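Local coordinates for aerobic respiration control sensor protein ArcB (Escherichia coli, PDB 2A0B), which passes phosphate along a four-step phosphorelay that activates the regulator ArcA, this chain being its histidine-containing phosphotransfer (HPt) domain, at residues S45-N50 against E102-E107; P88-W93 against G98-E103. All blocks are in the same frame, centred on the assembly; numbering follows the deposited sequence.

Interaction 1. Residues S45-N50 against E102-E107. With ZN (zinc ion), chain B.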
loop_
_atom_site.group_PDB
_atom_site.type_symbol
_atom_site.label_atom_id
_atom_site.label_comp_id
_atom_site.label_asym_id
_atom_site.label_seq_id
_atom_site.Cartn_x
_atom_site.Cartn_y
_atom_site.Cartn_z
ATOM N N SER A 45 11.591 1.948 -4.582
ATOM C CA SER A 45 12.742 2.274 -5.398
ATOM C C SER A 45 12.514 1.974 -6.867
ATOM O O SER A 45 12.940 2.704 -7.779
ATOM C CB SER A 45 14.015 1.604 -4.876
ATOM O OG SER A 45 14.208 1.997 -3.522
ATOM N N VAL A 46 11.828 0.873 -7.212
ATOM C CA VAL A 46 11.519 0.554 -8.596
ATOM C C VAL A 46 10.526 1.571 -9.157
ATOM O O VAL A 46 10.703 1.983 -10.309
ATOM C CB VAL A 46 10.941 -0.874 -8.757
ATOM C CG1 VAL A 46 10.375 -1.127 -10.143
ATOM C CG2 VAL A 46 12.081 -1.856 -8.442
ATOM N N LEU A 47 9.511 1.994 -8.409
ATOM C CA LEU A 47 8.596 3.025 -8.838
ATOM C C LEU A 47 9.399 4.301 -9.223
ATOM O O LEU A 47 9.124 4.814 -10.308
ATOM C CB LEU A 47 7.590 3.525 -7.794
ATOM C CG LEU A 47 6.279 2.779 -7.661
ATOM C CD1 LEU A 47 5.511 3.297 -6.454
ATOM C CD2 LEU A 47 5.456 2.904 -8.954
ATOM N N GLU A 48 10.271 4.686 -8.330
ATOM C CA GLU A 48 11.043 5.927 -8.579
ATOM C C GLU A 48 11.933 5.813 -9.785
ATOM O O GLU A 48 12.032 6.787 -10.560
ATOM C CB GLU A 48 11.934 6.252 -7.377
ATOM C CG GLU A 48 11.220 6.471 -6.074
ATOM C CD GLU A 48 10.641 7.855 -5.909
ATOM O OE1 GLU A 48 10.350 8.531 -6.912
ATOM O OE2 GLU A 48 10.515 8.251 -4.735
ATOM N N SER A 49 12.611 4.680 -9.972
ATOM C CA SER A 49 13.527 4.586 -11.115
ATOM C C SER A 49 12.722 4.588 -12.404
ATOM O O SER A 49 13.061 5.290 -13.378
ATOM C CB SER A 49 14.533 3.470 -10.932
ATOM O OG SER A 49 13.935 2.211 -11.099
ATOM N N ASN A 50 11.533 3.971 -12.401
ATOM C CA ASN A 50 10.675 4.002 -13.582
ATOM C C ASN A 50 10.136 5.414 -13.851
ATOM O O ASN A 50 9.996 5.858 -15.002
ATOM C CB ASN A 50 9.528 2.985 -13.404
ATOM C CG ASN A 50 9.986 1.576 -13.763
ATOM O OD1 ASN A 50 9.840 0.612 -13.003
ATOM N ND2 ASN A 50 10.489 1.412 -14.984
ATOM N N GLU A 102 5.584 10.021 -4.688
ATOM C CA GLU A 102 6.184 10.613 -3.497
ATOM C C GLU A 102 5.336 10.476 -2.260
ATOM O O GLU A 102 5.895 10.282 -1.163
ATOM C CB GLU A 102 6.317 12.143 -3.835
ATOM C CG GLU A 102 7.017 12.859 -2.688
ATOM C CD GLU A 102 8.440 12.487 -2.385
ATOM O OE1 GLU A 102 9.236 11.935 -3.183
ATOM O OE2 GLU A 102 8.793 12.758 -1.213
ATOM N N GLU A 103 4.035 10.602 -2.285
ATOM C CA GLU A 103 3.107 10.430 -1.208
ATOM C C GLU A 103 3.282 8.989 -0.610
ATOM O O GLU A 103 3.459 8.846 0.584
ATOM C CB GLU A 103 1.696 10.598 -1.679
ATOM C CG GLU A 103 0.719 10.493 -0.546
ATOM C CD GLU A 103 -0.689 10.587 -1.013
ATOM O OE1 GLU A 103 -1.026 11.136 -2.135
ATOM O OE2 GLU A 103 -1.630 10.158 -0.303
ATOM N N MET A 104 3.289 8.064 -1.567
ATOM C CA MET A 104 3.551 6.654 -1.101
ATOM C C MET A 104 4.869 6.510 -0.406
ATOM O O MET A 104 4.965 5.889 0.676
ATOM C CB MET A 104 3.595 5.722 -2.343
ATOM C CG MET A 104 3.970 4.300 -1.876
ATOM S SD MET A 104 2.487 3.241 -1.896
ATOM C CE MET A 104 2.294 3.240 -3.688
ATOM N N LYS A 105 5.972 7.042 -0.946
ATOM C CA LYS A 105 7.307 6.934 -0.425
ATOM C C LYS A 105 7.343 7.502 0.995
ATOM O O LYS A 105 7.970 6.958 1.922
ATOM C CB LYS A 105 8.275 7.677 -1.348
ATOM C CG LYS A 105 9.695 7.779 -0.770
ATOM C CD LYS A 105 10.560 8.545 -1.773
ATOM C CE LYS A 105 12.027 8.167 -1.622
ATOM N NZ LYS A 105 12.911 9.137 -2.353
ATOM N N GLU A 106 6.731 8.679 1.144
ATOM C CA GLU A 106 6.796 9.362 2.432
ATOM C C GLU A 106 5.957 8.715 3.506
ATOM O O GLU A 106 6.309 8.870 4.692
ATOM C CB GLU A 106 6.323 10.863 2.336
ATOM C CG GLU A 106 7.332 11.697 1.551
ATOM C CD GLU A 106 6.884 13.176 1.388
ATOM O OE1 GLU A 106 6.055 13.659 2.142
ATOM O OE2 GLU A 106 7.438 13.733 0.430
ATOM N N GLU A 107 4.827 8.037 3.227
ATOM C CA GLU A 107 3.944 7.585 4.241
ATOM C C GLU A 107 3.912 6.000 4.493
ATOM O O GLU A 107 3.267 5.812 5.530
ATOM C CB GLU A 107 2.515 7.917 3.948
ATOM C CG GLU A 107 1.906 7.045 2.827
ATOM C CD GLU A 107 0.478 7.406 2.701
ATOM O OE1 GLU A 107 -0.403 7.281 3.551
ATOM O OE2 GLU A 107 0.198 7.969 1.598
HETATM ZN ZN ZN B . -1.468 9.131 1.494
#
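E48 meets K105 where two neighbouring helices of the HPt four-helix bundle face each other. The two helix segments run nearly antiparallel, at 152°, with their axes 10.6 Å apart at closest approach. At that separation side chains do the bridging, and the contact buries 143 Å², both sides summed. E48 is modelled in two conformers. In the one described here it is bent at chi2 (-82°), which swings OE2 across to K105. K105 reaches over as an extended chain, and the two chains meet roughly perpendicular. OE2 of E48 lies nearer to the CD methylene of K105 than to its NZ, which is 3.5 Å away in a long salt bridge. E102 brings a second carboxylate close, with its OE1 4.2 Å from E48 OE2. The lysine charge probably eases this meeting of like charges. On the buried side L47 CD1 touches CE of M104 at 4.2 Å, again in one of two conformers of the methionine. Both side chains also rest on I66 of helix 56-72, so this side of the contact belongs to the bundle core. E103 and E107, one turn apart, take no part in this packing and bind a zinc ion together with H77. E103 extends fully to reach it, and its OE2 lies 2.1 Å from the zinc; OE2 of E107 lies 2.0 Å from the metal.

Interaction 2. Residues P88-W93 against G98-E103. With ZN (zinc ion), chain B.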
loop_
_atom_site.group_PDB
_atom_site.type_symbol
_atom_site.label_atom_id
_atom_site.label_comp_id
_atom_site.label_asym_id
_atom_site.label_seq_id
_atom_site.Cartn_x
_atom_site.Cartn_y
_atom_site.Cartn_z
ATOM N N PRO A 88 -3.543 4.772 -15.927
ATOM C CA PRO A 88 -3.145 5.842 -16.872
ATOM C C PRO A 88 -4.335 6.318 -17.665
ATOM O O PRO A 88 -4.206 7.371 -18.331
ATOM C CB PRO A 88 -2.028 5.292 -17.713
ATOM C CG PRO A 88 -2.226 3.799 -17.656
ATOM C CD PRO A 88 -2.828 3.525 -16.315
ATOM N N ASP A 89 -5.516 5.735 -17.572
ATOM C CA ASP A 89 -6.741 6.194 -18.169
ATOM C C ASP A 89 -7.289 7.444 -17.481
ATOM O O ASP A 89 -8.175 8.127 -17.999
ATOM C CB ASP A 89 -7.818 5.090 -18.117
ATOM C CG ASP A 89 -8.031 4.513 -16.710
ATOM O OD1 ASP A 89 -7.122 3.820 -16.232
ATOM O OD2 ASP A 89 -9.087 4.694 -16.111
ATOM N N LEU A 90 -6.839 7.752 -16.265
ATOM C CA LEU A 90 -7.363 8.878 -15.508
ATOM C C LEU A 90 -6.818 10.175 -16.130
ATOM O O LEU A 90 -5.678 10.230 -16.483
ATOM C CB LEU A 90 -6.804 8.760 -14.059
ATOM C CG LEU A 90 -7.410 7.649 -13.190
ATOM C CD1 LEU A 90 -6.669 7.591 -11.842
ATOM C CD2 LEU A 90 -8.880 7.780 -12.956
ATOM N N PRO A 91 -7.725 11.121 -16.283
ATOM C CA PRO A 91 -7.274 12.431 -16.837
ATOM C C PRO A 91 -6.113 13.054 -16.073
ATOM O O PRO A 91 -5.239 13.720 -16.662
ATOM C CB PRO A 91 -8.513 13.291 -16.650
ATOM C CG PRO A 91 -9.683 12.391 -16.548
ATOM C CD PRO A 91 -9.139 11.097 -15.946
ATOM N N ALA A 92 -6.086 12.916 -14.749
ATOM C CA ALA A 92 -5.016 13.509 -13.930
ATOM C C ALA A 92 -3.752 12.700 -13.827
ATOM O O ALA A 92 -2.759 13.005 -13.190
ATOM C CB ALA A 92 -5.576 13.733 -12.534
ATOM N N TRP A 93 -3.668 11.467 -14.446
ATOM C CA TRP A 93 -2.514 10.620 -14.270
ATOM C C TRP A 93 -1.159 11.206 -14.565
ATOM O O TRP A 93 -0.212 11.189 -13.815
ATOM C CB TRP A 93 -2.698 9.256 -15.057
ATOM C CG TRP A 93 -1.664 8.214 -14.744
ATOM C CD1 TRP A 93 -1.812 7.243 -13.733
ATOM C CD2 TRP A 93 -0.411 7.974 -15.325
ATOM N NE1 TRP A 93 -0.696 6.460 -13.770
ATOM C CE2 TRP A 93 0.216 6.831 -14.695
ATOM C CE3 TRP A 93 0.330 8.566 -16.368
ATOM C CZ2 TRP A 93 1.452 6.382 -15.085
ATOM C CZ3 TRP A 93 1.564 8.087 -16.727
ATOM C CH2 TRP A 93 2.169 6.992 -16.082
ATOM N N GLY A 98 3.693 11.389 -10.328
ATOM C CA GLY A 98 4.908 11.593 -9.513
ATOM C C GLY A 98 4.471 12.030 -8.090
ATOM O O GLY A 98 5.247 11.646 -7.183
ATOM N N GLU A 99 3.431 12.770 -7.862
ATOM C CA GLU A 99 2.958 13.183 -6.554
ATOM C C GLU A 99 2.467 11.907 -5.788
ATOM O O GLU A 99 2.837 11.765 -4.621
ATOM C CB GLU A 99 1.851 14.210 -6.534
ATOM C CG GLU A 99 1.564 14.756 -5.133
ATOM C CD GLU A 99 1.495 16.265 -5.027
ATOM O OE1 GLU A 99 1.929 16.988 -5.966
ATOM O OE2 GLU A 99 0.962 16.843 -4.042
ATOM N N TRP A 100 1.731 11.058 -6.523
ATOM C CA TRP A 100 1.273 9.843 -5.758
ATOM C C TRP A 100 2.433 8.980 -5.433
ATOM O O TRP A 100 2.365 8.386 -4.298
ATOM C CB TRP A 100 0.329 9.112 -6.729
ATOM C CG TRP A 100 -0.962 9.804 -6.995
ATOM C CD1 TRP A 100 -1.652 10.688 -6.248
ATOM C CD2 TRP A 100 -1.718 9.676 -8.221
ATOM N NE1 TRP A 100 -2.811 11.083 -6.865
ATOM C CE2 TRP A 100 -2.849 10.471 -8.100
ATOM C CE3 TRP A 100 -1.507 8.886 -9.361
ATOM C CZ2 TRP A 100 -3.840 10.565 -9.089
ATOM C CZ3 TRP A 100 -2.479 9.020 -10.366
ATOM C CH2 TRP A 100 -3.597 9.818 -10.217
ATOM N N ILE A 101 3.468 8.835 -6.196
ATOM C CA ILE A 101 4.664 8.073 -5.902
ATOM C C ILE A 101 5.310 8.651 -4.662
ATOM O O ILE A 101 5.719 8.021 -3.716
ATOM C CB ILE A 101 5.589 7.904 -7.085
ATOM C CG1 ILE A 101 4.845 7.035 -8.161
ATOM C CG2 ILE A 101 6.958 7.425 -6.655
ATOM C CD1 ILE A 101 5.667 6.980 -9.458
ATOM N N GLU A 102 5.584 10.021 -4.688
ATOM C CA GLU A 102 6.184 10.613 -3.497
ATOM C C GLU A 102 5.336 10.476 -2.260
ATOM O O GLU A 102 5.895 10.282 -1.163
ATOM C CB GLU A 102 6.317 12.143 -3.835
ATOM C CG GLU A 102 7.017 12.859 -2.688
ATOM C CD GLU A 102 8.440 12.487 -2.385
ATOM O OE1 GLU A 102 9.236 11.935 -3.183
ATOM O OE2 GLU A 102 8.793 12.758 -1.213
ATOM N N GLU A 103 4.035 10.602 -2.285
ATOM C CA GLU A 103 3.107 10.430 -1.208
ATOM C C GLU A 103 3.282 8.989 -0.610
ATOM O O GLU A 103 3.459 8.846 0.584
ATOM C CB GLU A 103 1.696 10.598 -1.679
ATOM C CG GLU A 103 0.719 10.493 -0.546
ATOM C CD GLU A 103 -0.689 10.587 -1.013
ATOM O OE1 GLU A 103 -1.026 11.136 -2.135
ATOM O OE2 GLU A 103 -1.630 10.158 -0.303
HETATM ZN ZN ZN B . -1.468 9.131 1.494
#
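W100 reaches with the far end of its six-membered ring to W93, and also touches L90. Its CZ3 lies 3.9 Å from CD1 of W93, which sits near the plane of the W100 ring, at its edge. The two indoles meet obliquely and are not stacked. CH2 of W100 reaches CD1 of L90 at 4.1 Å. In W100, CG stands anti to the carbonyl carbon (chi1 -69°), which directs the indole back along its own helix toward the loop. W93 has its own supports. P88 CB lies 3.9 Å above its ring plane, over the centre, and its NE1 is hydrogen-bonded to the backbone O of I85. The indole is thus fixed by one polar bond and by packing. W100 also packs on Q84 and I85 of helix 76-85; W93 touches K56 and I59 of helix 56-72. The contact buries 147 Å² and is entirely packing between the segments. Residues L90 to W93 form a type I beta turn, closed by W93 N to L90 O at 3.1 Å. This turn leads into helix 93-122, the last helix of the HPt four-helix bundle, and W100, two turns along, packs back on W93 and L90.

From the N terminus, helix 26-52 supplies the first half of interaction 1 at residues 45-50. The chain then runs through helices 56-72 and 76-85 into the 88-93 loop. Interaction 2 spans only the first turns of helix 93-122, bringing 98-103 back on the 88-93 turn. Interaction 1 closes a much longer loop, to 102-107 on the same helix. Interaction 2 starts inside that longer loop and ends at its edge, since the two share E102 and E103. I101 joins them directly, touching L47 and E48. Together they tie helix 93-122 to helix 26-52 and to the turn that precedes helix 93-122 itself.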